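Periplasmic sugar-binding protein (Chloroflexus aurantiacus, PDB 4RXU) binds beta-D-glucopyranose and probably serves as the periplasmic solute-binding component of an ABC-type sugar transporter. Local coordinates at residues H149-Y160 with D242-P251. Residues are numbered along the deposited sequence; the frame is centred on the assembly and turned at random.
Sequences HASGTGNPLYLY and DKGKVYILAP
Tyr247 reaches from strand 246-249 to strand 155-159 and to the loop before it, meeting them from CB to the hydroxyl. Tyr247 CB packs against Leu157 CD1 at 4.0 Å. With CG anti to the carbonyl carbon, chi1 -66° carries the ring toward the first residues of strand 155-159 and the loop before it: CD1 passes Pro156 O, which lies in the ring plane at the edge, and Tyr247 CE1 comes 3.7 Å from Asn155 OD1, the amide turned 79° from the ring. On the other edge CE2 runs beside His149 O, while Ala150 CB lies over one face, 4.1 Å from the Tyr247 ring centroid, a CH-pi contact. At the tip, Tyr247 OH donates to His149 O (2.6 Å) and accepts from a water. That water also donates to Asn155 OD1 and accepts from Ser151 N; a second water joins Asn155 OD1 to Lys245 O. Asn155 ND2 closes the loop on Ser151 O, 2.9 Å away.

The two strands are parallel neighbours inside the four-stranded sheet of one lobe of a periplasmic-binding-protein fold, with strands 189-191 and 269-274 flanking them. Tyr158 N bonds almost straight to Tyr247 O (170° at the hydrogen), and Leu249 N returns to Tyr158 O.

On the face bearing Tyr158 and Ile248, Tyr158 OH donates to Asp242 O (2.8 Å) from above the carbonyl plane. Further along, Tyr160 lays its CE2 edge on Ile248 CG2, its hydroxyl bonded to Asn234, and Tyr160 CB meets Pro251 CD at 3.7 Å; Pro251 in turn touches Trp222 of the glucose pocket.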
loop_
_atom_site.group_PDB
_atom_site.type_symbol
_atom_site.label_atom_id
_atom_site.label_comp_id
_atom_site.label_asym_id
_atom_site.label_seq_id
_atom_site.Cartn_x
_atom_site.Cartn_y
_atom_site.Cartn_z
ATOM N N HIS A 149 2.426 -15.528 15.526
ATOM C CA HIS A 149 3.183 -15.189 16.735
ATOM C C HIS A 149 2.361 -14.979 17.997
ATOM O O HIS A 149 2.885 -14.490 18.987
ATOM C CB HIS A 149 4.053 -13.981 16.471
ATOM C CG HIS A 149 5.157 -14.296 15.539
ATOM N ND1 HIS A 149 4.995 -14.321 14.170
ATOM C CD2 HIS A 149 6.416 -14.714 15.779
ATOM C CE1 HIS A 149 6.121 -14.717 13.607
ATOM N NE2 HIS A 149 7.003 -14.941 14.559
ATOM N N ALA A 150 1.083 -15.358 17.965
ATOM C CA ALA A 150 0.210 -15.226 19.143
ATOM C C ALA A 150 -0.207 -16.595 19.586
ATOM O O ALA A 150 -0.462 -17.469 18.733
ATOM C CB ALA A 150 -1.021 -14.412 18.783
ATOM N N SER A 151 -0.262 -16.783 20.910
ATOM C CA SER A 151 -0.857 -17.982 21.503
ATOM C C SER A 151 -1.712 -17.628 22.680
ATOM O O SER A 151 -1.656 -16.514 23.200
ATOM C CB SER A 151 0.192 -19.002 21.933
ATOM O OG SER A 151 1.270 -18.367 22.575
ATOM N N GLY A 152 -2.512 -18.607 23.084
ATOM C CA GLY A 152 -3.429 -18.436 24.186
ATOM C C GLY A 152 -4.502 -17.433 23.829
ATOM O O GLY A 152 -4.791 -17.197 22.660
ATOM N N THR A 153 -5.079 -16.828 24.852
ATOM C CA THR A 153 -6.206 -15.936 24.680
ATOM C C THR A 153 -5.976 -14.567 25.258
ATOM O O THR A 153 -5.152 -14.364 26.147
ATOM C CB THR A 153 -7.479 -16.512 25.324
ATOM O OG1 THR A 153 -7.247 -16.816 26.712
ATOM C CG2 THR A 153 -7.920 -17.747 24.565
ATOM N N GLY A 154 -6.748 -13.623 24.737
ATOM C CA GLY A 154 -6.766 -12.285 25.284
ATOM C C GLY A 154 -5.553 -11.466 24.924
ATOM O O GLY A 154 -5.213 -10.523 25.634
ATOM N N ASN A 155 -4.898 -11.811 23.826
ATOM C CA ASN A 155 -3.776 -11.009 23.332
ATOM C C ASN A 155 -4.254 -9.660 22.799
ATOM O O ASN A 155 -5.110 -9.626 21.915
ATOM C CB ASN A 155 -3.099 -11.749 22.194
ATOM C CG ASN A 155 -2.459 -13.030 22.641
ATOM O OD1 ASN A 155 -1.424 -13.011 23.282
ATOM N ND2 ASN A 155 -3.092 -14.151 22.331
ATOM N N PRO A 156 -3.715 -8.546 23.319
ATOM C CA PRO A 156 -4.130 -7.257 22.786
ATOM C C PRO A 156 -3.776 -7.069 21.311
ATOM O O PRO A 156 -2.639 -7.333 20.914
ATOM C CB PRO A 156 -3.350 -6.249 23.639
ATOM C CG PRO A 156 -3.132 -6.967 24.934
ATOM C CD PRO A 156 -2.848 -8.390 24.505
ATOM N N LEU A 157 -4.732 -6.519 20.574
ATOM C CA LEU A 157 -4.614 -6.276 19.152
ATOM C C LEU A 157 -4.964 -4.822 18.880
ATOM O O LEU A 157 -6.051 -4.345 19.256
ATOM C CB LEU A 157 -5.539 -7.218 18.365
ATOM C CG LEU A 157 -5.535 -7.041 16.834
ATOM C CD1 LEU A 157 -4.176 -7.348 16.246
ATOM C CD2 LEU A 157 -6.590 -7.943 16.224
ATOM N N TYR A 158 -4.027 -4.120 18.266
ATOM C CA TYR A 158 -4.203 -2.738 17.877
ATOM C C TYR A 158 -4.237 -2.682 16.348
ATOM O O TYR A 158 -3.299 -3.145 15.680
ATOM C CB TYR A 158 -3.060 -1.898 18.436
ATOM C CG TYR A 158 -3.118 -1.770 19.956
ATOM C CD1 TYR A 158 -2.673 -2.795 20.794
ATOM C CD2 TYR A 158 -3.633 -0.628 20.546
ATOM C CE1 TYR A 158 -2.729 -2.675 22.185
ATOM C CE2 TYR A 158 -3.708 -0.502 21.930
ATOM C CZ TYR A 158 -3.260 -1.528 22.752
ATOM O OH TYR A 158 -3.343 -1.385 24.138
ATOM N N LEU A 159 -5.323 -2.142 15.806
ATOM C CA LEU A 159 -5.533 -2.094 14.346
ATOM C C LEU A 159 -5.233 -0.713 13.815
ATOM O O LEU A 159 -5.597 0.286 14.452
ATOM C CB LEU A 159 -6.997 -2.426 14.011
ATOM C CG LEU A 159 -7.525 -3.791 14.485
ATOM C CD1 LEU A 159 -9.028 -3.886 14.281
ATOM C CD2 LEU A 159 -6.801 -4.968 13.832
ATOM N N TYR A 160 -4.593 -0.650 12.644
ATOM C CA TYR A 160 -4.333 0.627 11.964
ATOM C C TYR A 160 -4.552 0.438 10.478
ATOM O O TYR A 160 -4.504 -0.675 9.952
ATOM C CB TYR A 160 -2.914 1.154 12.254
ATOM C CG TYR A 160 -2.739 1.408 13.743
ATOM C CD1 TYR A 160 -3.237 2.579 14.325
ATOM C CD2 TYR A 160 -2.157 0.451 14.578
ATOM C CE1 TYR A 160 -3.105 2.826 15.693
ATOM C CE2 TYR A 160 -2.052 0.673 15.951
ATOM C CZ TYR A 160 -2.524 1.864 16.501
ATOM O OH TYR A 160 -2.401 2.089 17.860
ATOM N N ASP A 242 -4.337 -3.884 29.003
ATOM C CA ASP A 242 -4.445 -3.861 27.541
ATOM C C ASP A 242 -3.098 -3.870 26.834
ATOM O O ASP A 242 -3.034 -3.751 25.608
ATOM C CB ASP A 242 -5.196 -2.604 27.120
ATOM C CG ASP A 242 -6.559 -2.511 27.762
ATOM O OD1 ASP A 242 -7.252 -3.535 27.823
ATOM O OD2 ASP A 242 -6.939 -1.413 28.215
ATOM N N LYS A 243 -2.028 -4.013 27.607
ATOM C CA LYS A 243 -0.687 -3.939 27.079
ATOM C C LYS A 243 0.021 -5.248 27.315
ATOM O O LYS A 243 -0.520 -6.308 27.001
ATOM C CB LYS A 243 0.031 -2.733 27.676
ATOM C CG LYS A 243 -0.629 -1.461 27.191
ATOM C CD LYS A 243 -0.184 -0.235 27.917
ATOM C CE LYS A 243 -1.103 0.908 27.546
ATOM N NZ LYS A 243 -0.578 2.182 28.052
ATOM N N GLY A 244 1.232 -5.187 27.855
ATOM C CA GLY A 244 2.074 -6.355 27.946
ATOM C C GLY A 244 2.592 -6.753 26.578
ATOM O O GLY A 244 3.293 -6.010 25.914
ATOM N N LYS A 245 2.245 -7.953 26.167
ATOM C CA LYS A 245 2.678 -8.458 24.872
ATOM C C LYS A 245 1.594 -8.229 23.844
ATOM O O LYS A 245 0.535 -8.863 23.905
ATOM C CB LYS A 245 2.950 -9.937 24.983
ATOM C CG LYS A 245 3.525 -10.545 23.731
ATOM C CD LYS A 245 4.336 -11.741 24.135
ATOM C CE LYS A 245 3.863 -12.931 23.369
ATOM N NZ LYS A 245 4.465 -14.132 23.994
ATOM N N VAL A 246 1.871 -7.374 22.862
ATOM C CA VAL A 246 0.816 -6.824 22.035
ATOM C C VAL A 246 1.110 -7.025 20.568
ATOM O O VAL A 246 2.239 -7.250 20.166
ATOM C CB VAL A 246 0.557 -5.330 22.334
ATOM C CG1 VAL A 246 0.360 -5.100 23.827
ATOM C CG2 VAL A 246 1.670 -4.442 21.795
ATOM N N TYR A 247 0.043 -6.931 19.785
ATOM C CA TYR A 247 0.030 -7.250 18.361
ATOM C C TYR A 247 -0.518 -6.032 17.620
ATOM O O TYR A 247 -1.588 -5.528 17.965
ATOM C CB TYR A 247 -0.820 -8.514 18.157
ATOM C CG TYR A 247 -0.133 -9.653 18.814
ATOM C CD1 TYR A 247 -0.296 -9.902 20.184
ATOM C CD2 TYR A 247 0.744 -10.449 18.104
ATOM C CE1 TYR A 247 0.403 -10.919 20.809
ATOM C CE2 TYR A 247 1.440 -11.485 18.726
ATOM C CZ TYR A 247 1.258 -11.708 20.074
ATOM O OH TYR A 247 1.948 -12.719 20.693
ATOM N N ILE A 248 0.232 -5.551 16.630
ATOM C CA ILE A 248 -0.060 -4.292 15.970
ATOM C C ILE A 248 -0.117 -4.494 14.454
ATOM O O ILE A 248 0.864 -4.887 13.821
ATOM C CB ILE A 248 1.009 -3.235 16.256
ATOM C CG1 ILE A 248 1.195 -3.028 17.769
ATOM C CG2 ILE A 248 0.675 -1.920 15.533
ATOM C CD1 ILE A 248 2.468 -2.308 18.150
ATOM N N LEU A 249 -1.301 -4.250 13.895
ATOM C CA LEU A 249 -1.514 -4.275 12.437
ATOM C C LEU A 249 -1.204 -2.877 11.924
ATOM O O LEU A 249 -2.086 -2.028 11.893
ATOM C CB LEU A 249 -2.951 -4.659 12.085
ATOM C CG LEU A 249 -3.178 -4.735 10.561
ATOM C CD1 LEU A 249 -2.535 -5.976 9.951
ATOM C CD2 LEU A 249 -4.663 -4.699 10.280
ATOM N N ALA A 250 0.055 -2.619 11.589
ATOM C CA ALA A 250 0.433 -1.310 11.010
ATOM C C ALA A 250 0.408 -1.488 9.497
ATOM O O ALA A 250 0.916 -2.490 8.975
ATOM C CB ALA A 250 1.817 -0.875 11.487
ATOM N N PRO A 251 -0.168 -0.502 8.758
ATOM C CA PRO A 251 -0.475 -0.789 7.349
ATOM C C PRO A 251 0.687 -0.601 6.383
ATOM O O PRO A 251 0.693 -1.204 5.331
ATOM C CB PRO A 251 -1.624 0.189 7.045
ATOM C CG PRO A 251 -1.376 1.340 7.978
ATOM C CD PRO A 251 -0.862 0.703 9.241
HETATM O O HOH W 1 0.716 -14.519 22.498
HETATM O O HOH W 2 -0.423 -11.113 24.980
#